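Local coordinates for porin protein associated with imipenem resistance (Acinetobacter baumannii, PDB 4FUV) that forms an eight-stranded beta-barrel of the outer membrane, is associated with imipenem resistance and probably takes part in the uptake of ornithine and imipenem, at residues V168-T173 with Y211-V216; A99-L104 with N144-Y149; G26-G31 with N72-L77. All coordinates share one frame; numbering follows the deposited sequence.

Contact 1 (V168-T173 with Y211-V216); sequences VGAYYT and YKWLPV. With C8E ((hydroxyethyloxy)tri(ethyloxy)octane), chain D; C8E ((hydroxyethyloxy)tri(ethyloxy)octane), chain J; C8E ((hydroxyethyloxy)tri(ethyloxy)octane), chain K.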
# COMPACT_ATOMS: atom_id res chain seq x y z
N VAL A 168 22.91 -3.92 7.83
CA VAL A 168 22.57 -3.89 6.41
C VAL A 168 23.81 -3.53 5.61
O VAL A 168 24.58 -2.64 5.99
CB VAL A 168 21.40 -2.91 6.10
CG1 VAL A 168 20.18 -3.23 6.96
CG2 VAL A 168 21.82 -1.47 6.31
N GLY A 169 24.03 -4.26 4.52
CA GLY A 169 25.14 -3.96 3.64
C GLY A 169 24.99 -4.60 2.28
O GLY A 169 23.87 -4.95 1.84
N ALA A 170 26.11 -4.79 1.60
CA ALA A 170 26.08 -5.46 0.30
C ALA A 170 27.45 -6.01 -0.07
O ALA A 170 28.48 -5.41 0.25
CB ALA A 170 25.58 -4.49 -0.79
N TYR A 171 27.44 -7.17 -0.72
CA TYR A 171 28.65 -7.74 -1.27
C TYR A 171 28.73 -7.33 -2.73
O TYR A 171 27.73 -7.33 -3.42
CB TYR A 171 28.60 -9.28 -1.17
CG TYR A 171 28.57 -9.81 0.26
CD1 TYR A 171 29.73 -9.91 1.01
CD2 TYR A 171 27.38 -10.22 0.84
CE1 TYR A 171 29.71 -10.41 2.32
CE2 TYR A 171 27.34 -10.71 2.14
CZ TYR A 171 28.50 -10.81 2.87
OH TYR A 171 28.45 -11.31 4.16
N TYR A 172 29.92 -6.96 -3.18
CA TYR A 172 30.14 -6.77 -4.60
C TYR A 172 30.46 -8.13 -5.19
O TYR A 172 31.56 -8.65 -5.01
CB TYR A 172 31.28 -5.80 -4.86
CG TYR A 172 31.71 -5.74 -6.32
CD1 TYR A 172 30.80 -5.48 -7.34
CD2 TYR A 172 33.04 -5.94 -6.68
CE1 TYR A 172 31.21 -5.42 -8.68
CE2 TYR A 172 33.45 -5.88 -8.01
CZ TYR A 172 32.53 -5.62 -9.00
OH TYR A 172 32.96 -5.57 -10.31
N THR A 173 29.49 -8.71 -5.88
CA THR A 173 29.58 -10.08 -6.38
C THR A 173 29.69 -10.17 -7.90
O THR A 173 30.06 -11.22 -8.44
CB THR A 173 28.32 -10.85 -5.99
OG1 THR A 173 27.18 -10.13 -6.46
CG2 THR A 173 28.24 -10.95 -4.47
N TYR A 211 22.34 -5.49 -10.39
CA TYR A 211 22.47 -6.86 -9.92
C TYR A 211 23.91 -7.29 -9.66
O TYR A 211 24.18 -8.47 -9.43
CB TYR A 211 21.77 -7.81 -10.88
CG TYR A 211 20.28 -7.64 -10.85
CD1 TYR A 211 19.52 -8.25 -9.87
CD2 TYR A 211 19.63 -6.85 -11.79
CE1 TYR A 211 18.15 -8.09 -9.82
CE2 TYR A 211 18.26 -6.68 -11.75
CZ TYR A 211 17.53 -7.30 -10.76
OH TYR A 211 16.16 -7.15 -10.70
N LYS A 212 24.84 -6.34 -9.69
CA LYS A 212 26.23 -6.65 -9.41
C LYS A 212 26.55 -6.64 -7.92
O LYS A 212 27.67 -6.94 -7.53
CB LYS A 212 27.15 -5.71 -10.17
CG LYS A 212 27.06 -5.94 -11.68
CD LYS A 212 27.74 -4.85 -12.47
CE LYS A 212 27.43 -5.00 -13.95
NZ LYS A 212 28.34 -6.01 -14.51
N TRP A 213 25.54 -6.32 -7.11
CA TRP A 213 25.64 -6.29 -5.65
C TRP A 213 24.63 -7.25 -5.06
O TRP A 213 23.49 -7.31 -5.52
CB TRP A 213 25.36 -4.88 -5.13
CG TRP A 213 26.29 -3.88 -5.70
CD1 TRP A 213 26.17 -3.23 -6.91
CD2 TRP A 213 27.51 -3.42 -5.12
NE1 TRP A 213 27.24 -2.39 -7.10
CE2 TRP A 213 28.08 -2.49 -6.02
CE3 TRP A 213 28.18 -3.69 -3.93
CZ2 TRP A 213 29.27 -1.84 -5.76
CZ3 TRP A 213 29.37 -3.05 -3.67
CH2 TRP A 213 29.90 -2.13 -4.58
N LEU A 214 25.04 -7.99 -4.04
CA LEU A 214 24.12 -8.80 -3.26
C LEU A 214 23.85 -8.06 -1.95
O LEU A 214 24.74 -7.97 -1.09
CB LEU A 214 24.73 -10.18 -2.97
CG LEU A 214 23.93 -11.10 -2.03
CD1 LEU A 214 22.57 -11.44 -2.65
CD2 LEU A 214 24.71 -12.39 -1.67
N PRO A 215 22.63 -7.51 -1.80
CA PRO A 215 22.26 -6.77 -0.59
C PRO A 215 22.03 -7.73 0.57
O PRO A 215 21.62 -8.87 0.35
CB PRO A 215 20.93 -6.09 -0.97
CG PRO A 215 20.79 -6.30 -2.47
CD PRO A 215 21.53 -7.55 -2.78
N VAL A 216 22.31 -7.28 1.80
CA VAL A 216 22.21 -8.15 2.97
C VAL A 216 21.50 -7.43 4.11
O VAL A 216 21.79 -6.27 4.39
CB VAL A 216 23.60 -8.54 3.50
CG1 VAL A 216 23.48 -9.56 4.61
CG2 VAL A 216 24.45 -9.08 2.37
C1 C8E D . 16.38 -5.32 9.92
C2 C8E D . 17.57 -5.14 8.98
C3 C8E D . 17.12 -5.31 7.53
C5 C8E D . 18.06 -6.00 3.14
C6 C8E D . 18.24 -6.10 1.63
C7 C8E D . 17.18 -6.99 0.98
C8 C8E D . 17.60 -8.45 0.87
O9 C8E D . 17.36 -8.96 -0.43
C10 C8E D . 18.08 -10.15 -0.68
C11 C8E D . 17.58 -10.87 -1.93
O12 C8E D . 18.39 -10.54 -3.03
C13 C8E D . 18.46 -11.54 -4.03
C14 C8E D . 19.42 -11.03 -5.09
O15 C8E D . 19.48 -9.63 -4.95
C16 C8E D . 19.23 -8.90 -6.13
C17 C8E D . 19.78 -7.49 -5.97
O18 C8E D . 18.73 -6.56 -6.11
C8 C8E J . 26.51 -0.48 1.07
O9 C8E J . 25.28 -0.82 1.69
C10 C8E J . 24.68 0.32 2.30
C11 C8E J . 23.16 0.13 2.32
O18 C8E J . 23.35 -2.00 -3.64
C19 C8E J . 23.99 -0.85 -4.14
C20 C8E J . 25.03 -0.45 -3.11
O21 C8E J . 26.29 -0.81 -3.63
C8 C8E K . 33.52 -2.68 -1.96
O9 C8E K . 33.70 -2.30 -3.32
C10 C8E K . 34.85 -2.90 -3.90
C11 C8E K . 35.00 -2.44 -5.35
O12 C8E K . 36.36 -2.55 -5.73
C13 C8E K . 36.71 -3.86 -6.13
O15 C8E K . 37.29 -6.99 -6.26
C16 C8E K . 36.89 -8.35 -6.24
C17 C8E K . 35.38 -8.37 -6.46
O18 C8E K . 34.97 -9.64 -6.92
C19 C8E K . 33.70 -9.57 -7.54
C20 C8E K . 33.87 -9.09 -8.98
O21 C8E K . 33.19 -9.94 -9.88

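Contact 2 (A99-L104 with N144-Y149); sequences AGAAYL and NDIAPY. With C8E ((hydroxyethyloxy)tri(ethyloxy)octane), chain K.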
# COMPACT_ATOMS: atom_id res chain seq x y z
N ALA A 99 33.38 -3.44 7.15
CA ALA A 99 34.08 -3.58 5.89
C ALA A 99 34.86 -4.88 5.95
O ALA A 99 35.56 -5.15 6.91
CB ALA A 99 35.00 -2.43 5.67
N GLY A 100 34.75 -5.67 4.90
CA GLY A 100 35.44 -6.94 4.87
C GLY A 100 35.21 -7.72 3.61
O GLY A 100 35.05 -7.14 2.51
N ALA A 101 35.17 -9.03 3.75
CA ALA A 101 35.01 -9.88 2.58
C ALA A 101 34.42 -11.24 2.94
O ALA A 101 34.41 -11.67 4.10
CB ALA A 101 36.35 -10.07 1.87
N ALA A 102 33.95 -11.94 1.93
CA ALA A 102 33.36 -13.22 2.21
C ALA A 102 33.51 -14.19 1.07
O ALA A 102 33.64 -13.78 -0.09
CB ALA A 102 31.90 -13.05 2.58
N TYR A 103 33.54 -15.47 1.43
CA TYR A 103 33.28 -16.53 0.50
C TYR A 103 31.76 -16.64 0.44
O TYR A 103 31.12 -16.77 1.47
CB TYR A 103 33.87 -17.84 1.04
CG TYR A 103 33.45 -19.05 0.27
CD1 TYR A 103 32.28 -19.75 0.59
CD2 TYR A 103 34.22 -19.51 -0.80
CE1 TYR A 103 31.90 -20.87 -0.14
CE2 TYR A 103 33.84 -20.63 -1.52
CZ TYR A 103 32.68 -21.30 -1.19
OH TYR A 103 32.31 -22.42 -1.92
N LEU A 104 31.20 -16.60 -0.76
CA LEU A 104 29.76 -16.62 -0.94
C LEU A 104 29.31 -17.82 -1.77
O LEU A 104 29.96 -18.18 -2.74
CB LEU A 104 29.31 -15.34 -1.66
CG LEU A 104 29.57 -14.07 -0.85
CD1 LEU A 104 29.29 -12.88 -1.72
CD2 LEU A 104 28.67 -14.08 0.38
N ASN A 144 31.14 -16.81 -5.17
CA ASN A 144 32.36 -16.00 -5.21
C ASN A 144 33.37 -16.55 -4.23
O ASN A 144 33.03 -16.77 -3.06
CB ASN A 144 32.06 -14.55 -4.79
CG ASN A 144 31.20 -13.80 -5.79
OD1 ASN A 144 29.98 -13.75 -5.64
ND2 ASN A 144 31.83 -13.16 -6.76
N ASP A 145 34.60 -16.78 -4.67
CA ASP A 145 35.62 -17.27 -3.76
C ASP A 145 35.87 -16.20 -2.70
O ASP A 145 36.02 -16.50 -1.50
CB ASP A 145 36.92 -17.61 -4.50
CG ASP A 145 36.84 -18.95 -5.23
OD1 ASP A 145 35.96 -19.76 -4.88
OD2 ASP A 145 37.67 -19.19 -6.13
N ILE A 146 35.88 -14.95 -3.14
CA ILE A 146 36.04 -13.82 -2.25
C ILE A 146 35.36 -12.58 -2.82
O ILE A 146 35.65 -12.16 -3.94
CB ILE A 146 37.53 -13.54 -1.93
CG1 ILE A 146 37.69 -12.24 -1.15
CG2 ILE A 146 38.37 -13.51 -3.20
CD1 ILE A 146 39.14 -11.85 -0.95
N ALA A 147 34.41 -12.02 -2.07
CA ALA A 147 33.69 -10.81 -2.47
C ALA A 147 33.83 -9.76 -1.38
O ALA A 147 33.63 -10.05 -0.20
CB ALA A 147 32.22 -11.11 -2.71
N PRO A 148 34.17 -8.52 -1.76
CA PRO A 148 34.27 -7.43 -0.80
C PRO A 148 32.89 -7.09 -0.26
O PRO A 148 31.89 -7.28 -0.96
CB PRO A 148 34.78 -6.25 -1.65
CG PRO A 148 35.19 -6.83 -2.94
CD PRO A 148 34.38 -8.06 -3.14
N TYR A 149 32.86 -6.59 0.97
CA TYR A 149 31.62 -6.28 1.66
C TYR A 149 31.72 -4.91 2.31
O TYR A 149 32.77 -4.55 2.84
CB TYR A 149 31.38 -7.32 2.78
CG TYR A 149 30.14 -7.04 3.61
CD1 TYR A 149 28.86 -7.26 3.09
CD2 TYR A 149 30.25 -6.58 4.92
CE1 TYR A 149 27.72 -7.01 3.86
CE2 TYR A 149 29.11 -6.34 5.69
CZ TYR A 149 27.85 -6.55 5.15
OH TYR A 149 26.72 -6.31 5.91
C8 C8E K . 33.52 -2.68 -1.96
O9 C8E K . 33.70 -2.30 -3.32
C10 C8E K . 34.85 -2.90 -3.90
C11 C8E K . 35.00 -2.44 -5.35
O12 C8E K . 36.36 -2.55 -5.73
C13 C8E K . 36.71 -3.86 -6.13
O15 C8E K . 37.29 -6.99 -6.26
C16 C8E K . 36.89 -8.35 -6.24
C17 C8E K . 35.38 -8.37 -6.46
O18 C8E K . 34.97 -9.64 -6.92
C19 C8E K . 33.70 -9.57 -7.54
C20 C8E K . 33.87 -9.09 -8.98
O21 C8E K . 33.19 -9.94 -9.88

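Contact 3 (G26-G31 with N72-L77); sequences GTTGYG and NNNVYL. With C8E ((hydroxyethyloxy)tri(ethyloxy)octane), chain F; C8E ((hydroxyethyloxy)tri(ethyloxy)octane), chain C; C8E ((hydroxyethyloxy)tri(ethyloxy)octane), chain D.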
# COMPACT_ATOMS: atom_id res chain seq x y z
N GLY A 26 19.39 -13.77 8.77
CA GLY A 26 19.21 -12.73 7.77
C GLY A 26 19.02 -13.26 6.37
O GLY A 26 18.80 -14.45 6.15
N THR A 27 19.13 -12.35 5.40
CA THR A 27 18.81 -12.68 4.02
C THR A 27 19.85 -13.59 3.33
O THR A 27 19.58 -14.15 2.26
CB THR A 27 18.57 -11.41 3.18
OG1 THR A 27 19.74 -10.59 3.18
CG2 THR A 27 17.39 -10.61 3.74
N THR A 28 21.02 -13.72 3.94
CA THR A 28 22.02 -14.67 3.43
C THR A 28 22.13 -15.91 4.32
O THR A 28 23.14 -16.61 4.32
CB THR A 28 23.40 -14.03 3.25
OG1 THR A 28 23.82 -13.41 4.48
CG2 THR A 28 23.38 -12.99 2.13
N GLY A 29 21.07 -16.17 5.08
CA GLY A 29 21.02 -17.35 5.92
C GLY A 29 21.18 -17.02 7.40
O GLY A 29 21.22 -15.85 7.81
N TYR A 30 21.28 -18.07 8.19
CA TYR A 30 21.43 -17.95 9.63
C TYR A 30 22.74 -18.57 10.07
O TYR A 30 23.34 -19.37 9.36
CB TYR A 30 20.24 -18.59 10.36
CG TYR A 30 19.98 -20.03 9.99
CD1 TYR A 30 19.32 -20.36 8.81
CD2 TYR A 30 20.39 -21.06 10.82
CE1 TYR A 30 19.08 -21.69 8.46
CE2 TYR A 30 20.16 -22.40 10.49
CZ TYR A 30 19.51 -22.70 9.31
OH TYR A 30 19.27 -24.02 8.98
N GLY A 31 23.19 -18.17 11.25
CA GLY A 31 24.42 -18.68 11.80
C GLY A 31 24.90 -17.75 12.88
O GLY A 31 24.13 -17.35 13.76
N ASN A 72 22.16 -21.28 1.43
CA ASN A 72 23.29 -20.40 1.70
C ASN A 72 24.48 -21.15 2.30
O ASN A 72 24.31 -22.16 3.00
CB ASN A 72 22.87 -19.24 2.62
CG ASN A 72 21.51 -18.65 2.26
OD1 ASN A 72 20.47 -19.14 2.70
ND2 ASN A 72 21.52 -17.59 1.47
N ASN A 73 25.68 -20.66 2.02
CA ASN A 73 26.90 -21.27 2.51
C ASN A 73 28.00 -20.22 2.44
O ASN A 73 28.86 -20.26 1.56
CB ASN A 73 27.27 -22.50 1.68
CG ASN A 73 28.37 -23.34 2.34
OD1 ASN A 73 28.40 -23.50 3.56
ND2 ASN A 73 29.27 -23.86 1.52
N ASN A 74 27.96 -19.29 3.38
CA ASN A 74 28.83 -18.13 3.35
C ASN A 74 29.73 -18.06 4.57
O ASN A 74 29.29 -18.33 5.69
CB ASN A 74 27.95 -16.89 3.30
CG ASN A 74 26.93 -16.95 2.19
OD1 ASN A 74 27.28 -17.11 1.02
ND2 ASN A 74 25.66 -16.85 2.55
N VAL A 75 31.00 -17.72 4.35
CA VAL A 75 31.94 -17.43 5.43
C VAL A 75 32.42 -16.00 5.28
O VAL A 75 32.85 -15.60 4.20
CB VAL A 75 33.20 -18.34 5.37
CG1 VAL A 75 34.17 -17.98 6.50
CG2 VAL A 75 32.82 -19.79 5.44
N TYR A 76 32.38 -15.22 6.35
CA TYR A 76 32.77 -13.81 6.24
C TYR A 76 33.72 -13.32 7.32
O TYR A 76 33.71 -13.80 8.47
CB TYR A 76 31.53 -12.90 6.15
CG TYR A 76 30.70 -12.84 7.44
CD1 TYR A 76 31.01 -11.93 8.45
CD2 TYR A 76 29.61 -13.68 7.63
CE1 TYR A 76 30.26 -11.86 9.62
CE2 TYR A 76 28.85 -13.63 8.80
CZ TYR A 76 29.18 -12.70 9.80
OH TYR A 76 28.46 -12.60 10.97
N LEU A 77 34.55 -12.37 6.94
CA LEU A 77 35.42 -11.70 7.90
C LEU A 77 35.26 -10.19 7.74
O LEU A 77 35.58 -9.63 6.68
CB LEU A 77 36.87 -12.11 7.69
CG LEU A 77 37.85 -11.46 8.65
CD1 LEU A 77 37.53 -11.86 10.09
CD2 LEU A 77 39.27 -11.84 8.28
C4 C8E F . 16.25 -7.27 17.60
C5 C8E F . 17.03 -8.45 17.03
C6 C8E F . 16.98 -9.65 17.98
C7 C8E F . 16.90 -10.96 17.19
O9 C8E F . 19.14 -15.17 16.12
C10 C8E F . 18.85 -16.52 16.39
C11 C8E F . 19.15 -17.37 15.15
O12 C8E F . 20.37 -18.08 15.28
C13 C8E F . 20.37 -19.29 14.55
C14 C8E F . 21.35 -20.28 15.16
C16 C8E F . 23.46 -22.08 12.73
C17 C8E F . 24.74 -22.20 11.91
O18 C8E F . 24.74 -23.43 11.22
C19 C8E F . 23.70 -23.53 10.29
C20 C8E F . 23.90 -24.76 9.42
O21 C8E F . 22.71 -25.51 9.41
C1 C8E C . 33.33 -19.31 12.76
C2 C8E C . 33.45 -19.47 11.25
C3 C8E C . 33.60 -20.94 10.86
C4 C8E C . 33.92 -21.12 9.38
C5 C8E C . 32.90 -22.04 8.70
C6 C8E C . 33.50 -22.94 7.63
C7 C8E C . 32.50 -23.17 6.50
C8 C8E C . 33.09 -24.02 5.38
O9 C8E C . 32.33 -23.87 4.20
C10 C8E C . 32.93 -22.99 3.27
C1 C8E D . 16.38 -5.32 9.92
C2 C8E D . 17.57 -5.14 8.98
C3 C8E D . 17.12 -5.31 7.53
C5 C8E D . 18.06 -6.00 3.14
C6 C8E D . 18.24 -6.10 1.63
C7 C8E D . 17.18 -6.99 0.98
C8 C8E D . 17.60 -8.45 0.87
O9 C8E D . 17.36 -8.96 -0.43
C10 C8E D . 18.08 -10.15 -0.68
C11 C8E D . 17.58 -10.87 -1.93
O12 C8E D . 18.39 -10.54 -3.03
C13 C8E D . 18.46 -11.54 -4.03
C14 C8E D . 19.42 -11.03 -5.09
O15 C8E D . 19.48 -9.63 -4.95
C16 C8E D . 19.23 -8.90 -6.13
C17 C8E D . 19.78 -7.49 -5.97
O18 C8E D . 18.73 -6.56 -6.11

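Contact 1 (V168-T173 with Y211-V216)
Tyr172 and Trp213 lie on the same face of two antiparallel strands, where the indole is sandwiched. Over one side of it Tyr172 CB makes a CH-pi contact, 4.0 Å from the centroid of the six-membered ring. Over the opposite side sits a detergent, C8E of chain J, whose O21 comes to 3.2 Å from Trp213 CD2. The phenol ring itself meets the indole obliquely, the planes 47° apart, and a second detergent, C8E of chain K, brings C20 to 3.4 Å from Tyr172 CE2. Trp213 CG is anti to its carbonyl carbon (chi1 -58°), and the rest of the indole leans toward the neighbouring strand. Ala170, also on this face, is small enough to fit beside it, with CB 4.2 Å from Trp213 CE3.

The other face carries Tyr171, Leu214 and Val216. Here Val216 CG2 presses against the Tyr171 ring, 3.3 Å from CE2, a tight fit, while Gly169, opposite Val216, adds no bulk. Tyr171 and Leu214 exchange two backbone hydrogen bonds, the one from Tyr171 N to Leu214 O being 2.8 Å long, and Gly169 and Val216 do the same. Between them Pro215 faces Ala170 in a non-hydrogen-bonded pair, where its lack of an N-H costs this ladder nothing. A last bond, Thr173 N to Lys212 O, ties the strand ends together, and Lys212 NZ hydrogen-bonds Asn175 OD1.

Detergent on one face and packed side chains on the other mark the lipid-facing wall of an eight-stranded outer-membrane beta-barrel; Tyr172 and Trp213 may belong to its aromatic girdle.

Contact 2 (A99-L104 with N144-Y149)
Tyr103 and Asp145 cross obliquely, the ring and carboxylate planes nearly parallel, 13° apart. The contact is loose at the carboxylate, whose OD1 stays 4.1 Å from Tyr103 CE2. The Asp145 backbone is closer: its O lies at the edge of the ring, near the ring plane and 3.6 Å from CD2, so the weakly positive rim of the aromatic group probably meets a partly negative oxygen. Tyr103 CG is anti to the backbone N (chi1 170°), and CB and CG both lie near Asp145 O.

On the face that carries Ala102, Ala147 and Tyr149, Leu104 and Asn144 lie side by side and point the same way. Leu104 CD1 lies near Asn144 OD1 and packs on Ala147 CB at 3.6 Å, where the small alanine accepts the branched leucine tip. The polar end of Asn144 is used beyond this pair, ND2 donating to Thr173 O. Tyr149 extends away from the strand opposite: its CB rests 3.7 Å from Gly100 O, and its OH bonds Glu167. Gly100 presents no side chain beside that tyrosine. On the face of Ala101 and Pro148, Ala101 CB touches Ile146 CG1 at 4.0 Å.

Backbone bonds join three pairs: Gly100 with Tyr149, Ala102 with Ala147, and Leu104 with Asn144, where Leu104 N reaches Asn144 O almost straight, at 2.9 Å and 171°. Between the last two pairs the register slips by one residue. The chain turns a corner at Asp145 and Ile146, while Tyr103 alone stands opposite, its CA near both the Asn144 and Asp145 carbonyls. This is a beta bulge in the barrel wall, lying where strand 95-114 passes from pairing with strand 147-154 to pairing with strand 134-144.

Contact 3 (G26-G31 with N72-L77)
Asn72 reaches from strand 64-81 to the Thr28-Gly29 peptide, every atom of its side chain meeting that unit. Its CB presses on Thr28 O at 3.1 Å, a close approach for carbon and oxygen. CG follows at 3.3 Å from the same Thr28 O, placed there by a torsion that sets it anti to the Asn72 carbonyl carbon (chi1 -42°). At the tip the amide divides: OD1 comes to 3.7 Å from Gly29 CA, and ND2 lies 3.4 Å from Thr28 C. The geometry from ND2 to Thr28 O is too poor for a hydrogen bond; this nitrogen instead donates to Asn106 OD1.

The peptide is presented by a type I beta turn from Gly26 to Gly29, the tight two-residue connection of a beta hairpin joining strands 20-26 and 29-37 of the barrel. The hairpin is closed by a pair of backbone bonds, Gly29 N to Gly26 O at 3.0 Å and Gly26 N to Gly29 O at 2.9 Å. Gly29 leaves the turn with a positive phi of 107°, a conformation in which a side chain would run into the carbonyl before it, and Asn72 CB crowds the same spot. Thr27 faces the other way, its CG2 3.6 Å from C8 of the C8E of chain D, while its OG1 bonds Gly217 N.

Asn74, two residues on, also points to the hairpin. Its ND2 donates a weak hydrogen bond to Thr28 O, 3.1 Å long and bent to 123°, and a further bond to Asn106 OD1. Asparagine suits this place because its short amide can reach both of these oxygens with one nitrogen, while its other end, Asn74 OD1, accepts from Asp105 N.

How the contacts relate
The three contacts lie around one barrel, their centres about 10 Å (1 and 2), 11 Å (2 and 3) and 13 Å (1 and 3) apart. Contact 2 joins both others through the wall. Strand 147-154 borders strand 162-172 of contact 1, where Tyr171 CE1 packs 3.4 Å from Tyr149 CD1; strand 95-114 borders strand 64-81 of contact 3, with Tyr103 N 2.8 Å from Val75 O in a probable hydrogen bond. The hairpin of contact 3 also touches contact 1, Thr27 OG1 standing 3.5 Å from Val216 CA. Detergent molecules also lie against more than one contact: C8E of chain K touches contacts 1 and 2, and C8E of chain D touches contacts 1 and 3.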